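Local coordinates for protein geranyltranstransferase (Thermotoga neapolitana, PDB 4WK5) that probably acts as a magnesium-dependent prenyltransferase of the FPP/GGPP synthase family, joining isoprenoid units in isoprene biosynthesis, at residues I71-E75 / E76-D80; K171-V175 / E176-K180; E270-S274 / E275-R279. All blocks are in the same frame, centred on the assembly; numbering follows the deposited sequence. Where two conformers were deposited one is given.

All three contacts are local, each made by ten consecutive residues where the chain passes into a new helix. They follow one another along the sequence, and none encloses or crosses another. From the N terminus, contact 1 turns the chain from helix 59-70 into helix 75-96. Contact 2 closes the end of the loop that leads from helix 143-166 into helix 175-201. Contact 3 ends helix 248-274 and starts helix 278-289. Contacts 1 and 2 lie on opposite sides of the chain's centre, their centres 38 Å apart, whereas contacts 1 and 3 approach to about 5 Å between nearest atoms without touching. R279 links contact 3 to E69 and D70, just before contact 1.

Contact 1 (I71-E75 / E76-D80); sequences IGVEE and ERLVD
V73 and L78 meet because both side chains have a branch swung away from the backbone N: CG1 of V73 (chi1 168°) and CG of L78 (chi1 -153°). The second torsion of L78 then carries its CD1 to V73, and the two side chains cross obliquely, with V73 CG1 3.7 Å from L78 CD1. The other methyl, L78 CD2, lies 4.1 Å from E75 OE1, so the two branches of the leucine fork have different company: CD1 has V73, and CD2 lies beside a carboxylate oxygen of E75. The chain of E75 bends at chi2, and its CG rests 4.0 Å from V79 CG2. V79 CG2 also packs against the backbone, 3.2 Å from E75 O.

The backbone starts a helix here, with E74 at the N-cap position. V79 N donates to E75 O at 2.8 Å. One residue earlier, the bond from L78 N to E74 O is weak and longer, 3.4 Å. G72, with positive phi, is the C-prime residue of a Schellman motif ending the preceding helix, so one helix stops and the next begins within a few residues.

E76 and D80 both form salt bridges with R31, and R77 NE donates to V140 O. L78 seats the first turn of helix 75-96 on V64 and L65 of helix 59-70, while V73, in the loop just ahead of it, leans on L200 and K201 of helix 175-201.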
loop_
_atom_site.group_PDB
_atom_site.type_symbol
_atom_site.label_atom_id
_atom_site.label_comp_id
_atom_site.label_asym_id
_atom_site.label_seq_id
_atom_site.Cartn_x
_atom_site.Cartn_y
_atom_site.Cartn_z
ATOM N N ILE A 71 23.476 -17.394 -4.179
ATOM C CA ILE A 71 24.496 -16.371 -4.418
ATOM C C ILE A 71 25.140 -15.864 -3.126
ATOM O O ILE A 71 25.891 -14.887 -3.140
ATOM C CB ILE A 71 23.930 -15.173 -5.219
ATOM C CG1 ILE A 71 22.845 -14.438 -4.420
ATOM C CG2 ILE A 71 23.398 -15.640 -6.574
ATOM C CD1 ILE A 71 22.374 -13.171 -5.103
ATOM N N GLY A 72 24.844 -16.535 -2.018
ATOM C CA GLY A 72 25.489 -16.250 -0.745
ATOM C C GLY A 72 24.995 -15.028 0.002
ATOM O O GLY A 72 25.778 -14.322 0.639
ATOM N N VAL A 73 23.694 -14.772 -0.056
ATOM C CA VAL A 73 23.127 -13.673 0.710
ATOM C C VAL A 73 22.842 -14.128 2.137
ATOM O O VAL A 73 22.355 -15.239 2.372
ATOM C CB VAL A 73 21.834 -13.124 0.069
ATOM C CG1 VAL A 73 21.108 -12.193 1.021
ATOM C CG2 VAL A 73 22.156 -12.408 -1.245
ATOM N N GLU A 74 23.191 -13.256 3.076
ATOM C CA GLU A 74 22.884 -13.409 4.490
ATOM C C GLU A 74 21.407 -13.719 4.705
ATOM O O GLU A 74 20.544 -13.018 4.177
ATOM C CB GLU A 74 23.263 -12.134 5.258
ATOM C CG GLU A 74 23.009 -10.800 4.528
ATOM C CD GLU A 74 23.958 -10.510 3.360
ATOM O OE1 GLU A 74 24.826 -11.359 3.049
ATOM O OE2 GLU A 74 23.818 -9.429 2.746
ATOM N N GLU A 75 21.126 -14.755 5.489
ATOM C CA GLU A 75 19.769 -15.266 5.656
ATOM C C GLU A 75 18.750 -14.243 6.182
ATOM O O GLU A 75 17.619 -14.203 5.700
ATOM C CB GLU A 75 19.800 -16.482 6.587
ATOM C CG GLU A 75 18.477 -17.236 6.698
ATOM C CD GLU A 75 18.149 -18.056 5.463
ATOM O OE1 GLU A 75 18.841 -17.914 4.431
ATOM O OE2 GLU A 75 17.188 -18.851 5.528
ATOM N N GLU A 76 19.151 -13.413 7.144
ATOM C CA GLU A 76 18.203 -12.562 7.866
ATOM C C GLU A 76 17.518 -11.524 6.981
ATOM O O GLU A 76 16.289 -11.403 6.993
ATOM C CB GLU A 76 18.904 -11.863 9.036
ATOM C CG GLU A 76 17.993 -10.945 9.846
ATOM C CD GLU A 76 16.679 -11.604 10.256
ATOM O OE1 GLU A 76 16.686 -12.796 10.634
ATOM O OE2 GLU A 76 15.634 -10.922 10.203
ATOM N N ARG A 77 18.315 -10.775 6.226
ATOM C CA ARG A 77 17.780 -9.787 5.295
ATOM C C ARG A 77 16.986 -10.477 4.190
ATOM O O ARG A 77 16.014 -9.928 3.672
ATOM C CB ARG A 77 18.904 -8.939 4.691
ATOM C CG ARG A 77 19.540 -7.954 5.662
ATOM C CD ARG A 77 20.425 -6.957 4.928
ATOM N NE ARG A 77 20.306 -5.609 5.478
ATOM C CZ ARG A 77 21.277 -4.973 6.126
ATOM N NH1 ARG A 77 21.074 -3.746 6.587
ATOM N NH2 ARG A 77 22.452 -5.559 6.307
ATOM N N LEU A 78 17.408 -11.684 3.836
ATOM C CA LEU A 78 16.723 -12.465 2.812
ATOM C C LEU A 78 15.321 -12.849 3.310
ATOM O O LEU A 78 14.333 -12.759 2.570
ATOM C CB LEU A 78 17.540 -13.712 2.465
ATOM C CG LEU A 78 17.453 -14.394 1.104
ATOM C CD1 LEU A 78 17.822 -13.444 -0.026
ATOM C CD2 LEU A 78 18.370 -15.613 1.108
ATOM N N VAL A 79 15.240 -13.276 4.568
ATOM C CA VAL A 79 13.954 -13.673 5.152
ATOM C C VAL A 79 12.975 -12.501 5.150
ATOM O O VAL A 79 11.803 -12.670 4.808
ATOM C CB VAL A 79 14.130 -14.212 6.588
ATOM C CG1 VAL A 79 12.780 -14.332 7.295
ATOM C CG2 VAL A 79 14.865 -15.551 6.561
ATOM N N ASP A 80 13.467 -11.313 5.502
ATOM C CA ASP A 80 12.658 -10.092 5.471
ATOM C C ASP A 80 12.035 -9.826 4.106
ATOM O O ASP A 80 10.833 -9.537 4.016
ATOM C CB ASP A 80 13.493 -8.876 5.881
ATOM C CG ASP A 80 13.825 -8.866 7.356
ATOM O OD1 ASP A 80 13.118 -9.538 8.133
ATOM O OD2 ASP A 80 14.798 -8.176 7.729
#

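Contact 2 (K171-V175 / E176-K180); sequences KEISV and EMVEK
Two of the three hydrogen bonds across this stretch end on S174, the N-cap of the helix. M177 N donates to S174 OG at 3.1 Å, with an N-H...O angle of 153°. The hydroxyl is placed for this by chi1 of 69°, which sets OG between the backbone N and the carbonyl carbon. The backbone carbonyl of S174 accepts from V178 N at 3.0 Å, and E179 N donates to V175 O at 2.8 Å. Just ahead of the cap, I173 O accepts from K251 NZ. This is a serine N-cap: side chain and main chain of one residue together take up two amide N-H groups of the first turn, at the entrance to helix 175-201.

Apolar contacts lie beside the cap. I173 CG2 sits 3.7 Å from M177 CB and equally 3.7 Å from V178 CG2, its side chain crossing both at about a right angle. The chain of M177 bends at chi3 (-75°), which brings its CE back to the loop backbone, 3.6 Å from I173 CA. V178 and V175 also pack on helix 248-274, V178 against L248 and K251, V175 against L248 and M252.

Two glutamates supply the polar side chains. The bend of E176 at chi2 lays its carboxylate against a methyl of V175, OE1 3.3 Å from V175 CG1, with OE2 3.6 Å from S174 CB. E179 OE2 is hydrogen-bonded to Y264 OH.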
loop_
_atom_site.group_PDB
_atom_site.type_symbol
_atom_site.label_atom_id
_atom_site.label_comp_id
_atom_site.label_asym_id
_atom_site.label_seq_id
_atom_site.Cartn_x
_atom_site.Cartn_y
_atom_site.Cartn_z
ATOM N N LYS A 171 -11.872 -10.061 -28.035
ATOM C CA LYS A 171 -11.718 -9.745 -29.450
ATOM C C LYS A 171 -11.011 -8.400 -29.656
ATOM O O LYS A 171 -10.175 -8.262 -30.551
ATOM C CB LYS A 171 -13.083 -9.735 -30.143
ATOM N N GLU A 172 -11.345 -7.416 -28.822
ATOM C CA GLU A 172 -10.799 -6.066 -28.962
ATOM C C GLU A 172 -9.445 -5.898 -28.273
ATOM O O GLU A 172 -8.798 -4.858 -28.415
ATOM C CB GLU A 172 -11.775 -5.022 -28.409
ATOM C CG GLU A 172 -13.243 -5.256 -28.741
ATOM C CD GLU A 172 -13.917 -6.211 -27.774
ATOM O OE1 GLU A 172 -13.617 -7.422 -27.830
ATOM O OE2 GLU A 172 -14.740 -5.749 -26.954
ATOM N N ILE A 173 -9.026 -6.907 -27.515
ATOM C CA ILE A 173 -7.722 -6.862 -26.865
ATOM C C ILE A 173 -6.731 -7.737 -27.631
ATOM O O ILE A 173 -7.016 -8.894 -27.922
ATOM C CB ILE A 173 -7.797 -7.318 -25.390
ATOM C CG1 ILE A 173 -8.876 -6.539 -24.627
ATOM C CG2 ILE A 173 -6.445 -7.141 -24.705
ATOM C CD1 ILE A 173 -8.645 -5.042 -24.584
ATOM N N SER A 174 -5.573 -7.175 -27.965
ATOM C CA SER A 174 -4.558 -7.874 -28.748
ATOM C C SER A 174 -3.788 -8.858 -27.880
ATOM O O SER A 174 -3.766 -8.719 -26.658
ATOM C CB SER A 174 -3.590 -6.878 -29.386
ATOM O OG SER A 174 -2.778 -6.255 -28.402
ATOM N N VAL A 175 -3.154 -9.843 -28.509
ATOM C CA VAL A 175 -2.362 -10.809 -27.760
ATOM C C VAL A 175 -1.211 -10.077 -27.065
ATOM O O VAL A 175 -0.826 -10.424 -25.947
ATOM C CB VAL A 175 -1.834 -11.950 -28.661
ATOM C CG1 VAL A 175 -0.984 -11.403 -29.802
ATOM C CG2 VAL A 175 -1.058 -12.971 -27.837
ATOM N N GLU A 176 -0.697 -9.036 -27.713
ATOM C CA GLU A 176 0.391 -8.251 -27.141
ATOM C C GLU A 176 -0.043 -7.567 -25.839
ATOM O O GLU A 176 0.713 -7.524 -24.865
ATOM C CB GLU A 176 0.889 -7.210 -28.149
ATOM C CG GLU A 176 1.658 -7.791 -29.345
ATOM C CD GLU A 176 0.758 -8.427 -30.407
ATOM O OE1 GLU A 176 1.216 -9.373 -31.087
ATOM O OE2 GLU A 176 -0.398 -7.978 -30.573
ATOM N N MET A 177 -1.262 -7.040 -25.820
ATOM C CA MET A 177 -1.772 -6.384 -24.622
ATOM C C MET A 177 -2.019 -7.424 -23.529
ATOM O O MET A 177 -1.812 -7.153 -22.341
ATOM C CB MET A 177 -3.054 -5.599 -24.925
ATOM C CG MET A 177 -2.822 -4.381 -25.811
ATOM S SD MET A 177 -4.282 -3.341 -26.056
ATOM C CE MET A 177 -5.233 -4.295 -27.189
ATOM N N VAL A 178 -2.449 -8.618 -23.922
ATOM C CA VAL A 178 -2.679 -9.646 -22.906
ATOM C C VAL A 178 -1.344 -10.098 -22.306
ATOM O O VAL A 178 -1.228 -10.244 -21.085
ATOM C CB VAL A 178 -3.470 -10.847 -23.472
ATOM C CG1 VAL A 178 -3.595 -11.942 -22.427
ATOM C CG2 VAL A 178 -4.856 -10.378 -23.902
ATOM N N GLU A 179 -0.324 -10.283 -23.146
ATOM C CA GLU A 179 0.984 -10.680 -22.610
ATOM C C GLU A 179 1.568 -9.586 -21.696
ATOM O O GLU A 179 2.209 -9.887 -20.687
ATOM C CB GLU A 179 1.970 -11.011 -23.740
ATOM C CG GLU A 179 3.360 -11.352 -23.206
ATOM C CD GLU A 179 4.081 -12.422 -24.005
ATOM O OE1 GLU A 179 3.630 -12.744 -25.129
ATOM O OE2 GLU A 179 5.100 -12.943 -23.494
ATOM N N LYS A 180 1.320 -8.323 -22.034
ATOM C CA LYS A 180 1.774 -7.206 -21.209
ATOM C C LYS A 180 1.110 -7.268 -19.829
ATOM O O LYS A 180 1.741 -7.031 -18.790
ATOM C CB LYS A 180 1.459 -5.875 -21.900
ATOM C CG LYS A 180 1.959 -4.636 -21.172
ATOM C CD LYS A 180 3.480 -4.586 -21.135
ATOM C CE LYS A 180 3.977 -3.188 -20.771
ATOM N NZ LYS A 180 5.467 -3.097 -20.757
#

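Contact 3 (E270-S274 / E275-R279); sequences EALES and EGLHR
The flat carboxylate of E275 ends a side chain that is extended beyond CG and runs past the carbonyl of A271, with E275 CG 3.4 Å from A271 O. The second flat group, the imidazole ring of H278, makes its contact within 275-279: the carbonyl oxygen of G276 lies over the centre of one face, 3.6 Å above the ring plane.

Helix 248-274 ends here in a Schellman motif. G276, with positive phi of 72°, leaves the helical conformation. L277 N donates to L272 O at 3.0 Å, the 6→1 bond. G276 N donates to E273 O at 3.1 Å, the 5→2 bond, coming from well above the carbonyl plane; together the two define the motif. E275 N also donates to A271 O at 3.0 Å, an i to i+4 bond of the last turn, and has a weak second bond to L272 O. One turn back, E270 O accepts from both S274 N and S274 OG, which approach it from opposite faces of its plane; the hydroxyl bond measures 2.8 Å.

The apolar pair of the turn is L272 with L277. Their CD2 methyls touch at 3.6 Å, and the two side chains cross at about a right angle. Both leucines hold CG anti to the carbonyl carbon (chi1 -62° in L272, -80° in L277), and from there each sends its CD2 to meet the other. This pairing bridges the end of one helix and the residue at the N-cap of the next, where L277 is also the centre of an inverse gamma turn.

On the flanks, A271 and E275 touch F207 of helix 206-229. L272 packs on T280 and L284 of helix 278-289, and R279 forms a salt bridge with E69 of helix 59-70.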
loop_
_atom_site.group_PDB
_atom_site.type_symbol
_atom_site.label_atom_id
_atom_site.label_comp_id
_atom_site.label_asym_id
_atom_site.label_seq_id
_atom_site.Cartn_x
_atom_site.Cartn_y
_atom_site.Cartn_z
ATOM N N GLU A 270 17.461 -23.207 -18.131
ATOM C CA GLU A 270 18.774 -23.300 -18.757
ATOM C C GLU A 270 19.684 -22.170 -18.298
ATOM O O GLU A 270 20.874 -22.395 -18.078
ATOM C CB GLU A 270 18.651 -23.306 -20.281
ATOM C CG GLU A 270 18.097 -24.611 -20.828
ATOM C CD GLU A 270 18.285 -24.751 -22.326
ATOM O OE1 GLU A 270 19.152 -24.050 -22.887
ATOM O OE2 GLU A 270 17.570 -25.572 -22.939
ATOM N N ALA A 271 19.126 -20.970 -18.143
ATOM C CA ALA A 271 19.890 -19.849 -17.604
ATOM C C ALA A 271 20.333 -20.122 -16.167
ATOM O O ALA A 271 21.490 -19.875 -15.818
ATOM C CB ALA A 271 19.071 -18.558 -17.671
ATOM N N LEU A 272 19.419 -20.630 -15.340
ATOM C CA LEU A 272 19.735 -20.936 -13.937
ATOM C C LEU A 272 20.849 -21.987 -13.836
ATOM O O LEU A 272 21.783 -21.847 -13.048
ATOM C CB LEU A 272 18.489 -21.423 -13.192
ATOM C CG LEU A 272 17.323 -20.436 -13.094
ATOM C CD1 LEU A 272 16.128 -21.094 -12.404
ATOM C CD2 LEU A 272 17.742 -19.179 -12.362
ATOM N N GLU A 273 20.732 -23.042 -14.631
ATOM C CA GLU A 273 21.739 -24.100 -14.636
ATOM C C GLU A 273 23.087 -23.548 -15.087
ATOM O O GLU A 273 24.106 -23.793 -14.443
ATOM C CB GLU A 273 21.304 -25.257 -15.529
ATOM C CG GLU A 273 22.191 -26.486 -15.392
ATOM C CD GLU A 273 21.537 -27.741 -15.929
ATOM O OE1 GLU A 273 21.762 -28.824 -15.347
ATOM O OE2 GLU A 273 20.799 -27.643 -16.932
ATOM N N SER A 274 23.079 -22.778 -16.172
ATOM C CA SER A 274 24.302 -22.168 -16.709
ATOM C C SER A 274 25.032 -21.274 -15.709
ATOM O O SER A 274 26.270 -21.188 -15.731
ATOM C CB SER A 274 23.982 -21.342 -17.957
ATOM O OG SER A 274 23.532 -22.171 -19.009
ATOM N N GLU A 275 24.267 -20.595 -14.856
ATOM C CA GLU A 275 24.839 -19.643 -13.901
ATOM C C GLU A 275 25.217 -20.279 -12.570
ATOM O O GLU A 275 25.685 -19.588 -11.667
ATOM C CB GLU A 275 23.864 -18.500 -13.644
ATOM C CG GLU A 275 23.723 -17.549 -14.793
ATOM C CD GLU A 275 22.770 -16.427 -14.482
ATOM O OE1 GLU A 275 22.777 -15.928 -13.338
ATOM O OE2 GLU A 275 22.005 -16.054 -15.388
ATOM N N GLY A 276 24.994 -21.581 -12.445
ATOM C CA GLY A 276 25.301 -22.297 -11.218
ATOM C C GLY A 276 24.344 -21.961 -10.079
ATOM O O GLY A 276 24.703 -22.065 -8.910
ATOM N N LEU A 277 23.124 -21.573 -10.428
ATOM C CA LEU A 277 22.077 -21.291 -9.433
ATOM C C LEU A 277 21.367 -22.615 -9.138
ATOM O O LEU A 277 20.196 -22.805 -9.483
ATOM C CB LEU A 277 21.106 -20.204 -9.938
ATOM C CG LEU A 277 21.539 -18.730 -9.828
ATOM C CD1 LEU A 277 22.958 -18.487 -10.219
ATOM C CD2 LEU A 277 20.628 -17.846 -10.666
ATOM N N HIS A 278 22.110 -23.526 -8.502
ATOM C CA HIS A 278 21.734 -24.938 -8.342
ATOM C C HIS A 278 20.427 -25.186 -7.616
ATOM O O HIS A 278 19.591 -25.963 -8.074
ATOM C CB HIS A 278 22.824 -25.704 -7.575
ATOM C CG HIS A 278 24.158 -25.711 -8.246
ATOM N ND1 HIS A 278 25.324 -25.410 -7.577
ATOM C CD2 HIS A 278 24.517 -26.002 -9.518
ATOM C CE1 HIS A 278 26.343 -25.505 -8.411
ATOM N NE2 HIS A 278 25.880 -25.861 -9.596
ATOM N N ARG A 279 20.287 -24.565 -6.453
ATOM C CA ARG A 279 19.105 -24.747 -5.630
ATOM C C ARG A 279 17.882 -24.219 -6.348
ATOM O O ARG A 279 16.817 -24.824 -6.302
ATOM C CB ARG A 279 19.275 -24.050 -4.287
ATOM C CG ARG A 279 20.506 -24.523 -3.530
ATOM C CD ARG A 279 20.685 -23.739 -2.251
ATOM N NE ARG A 279 21.591 -24.417 -1.331
ATOM C CZ ARG A 279 22.912 -24.289 -1.360
ATOM N NH1 ARG A 279 23.478 -23.507 -2.270
ATOM N NH2 ARG A 279 23.667 -24.942 -0.485
#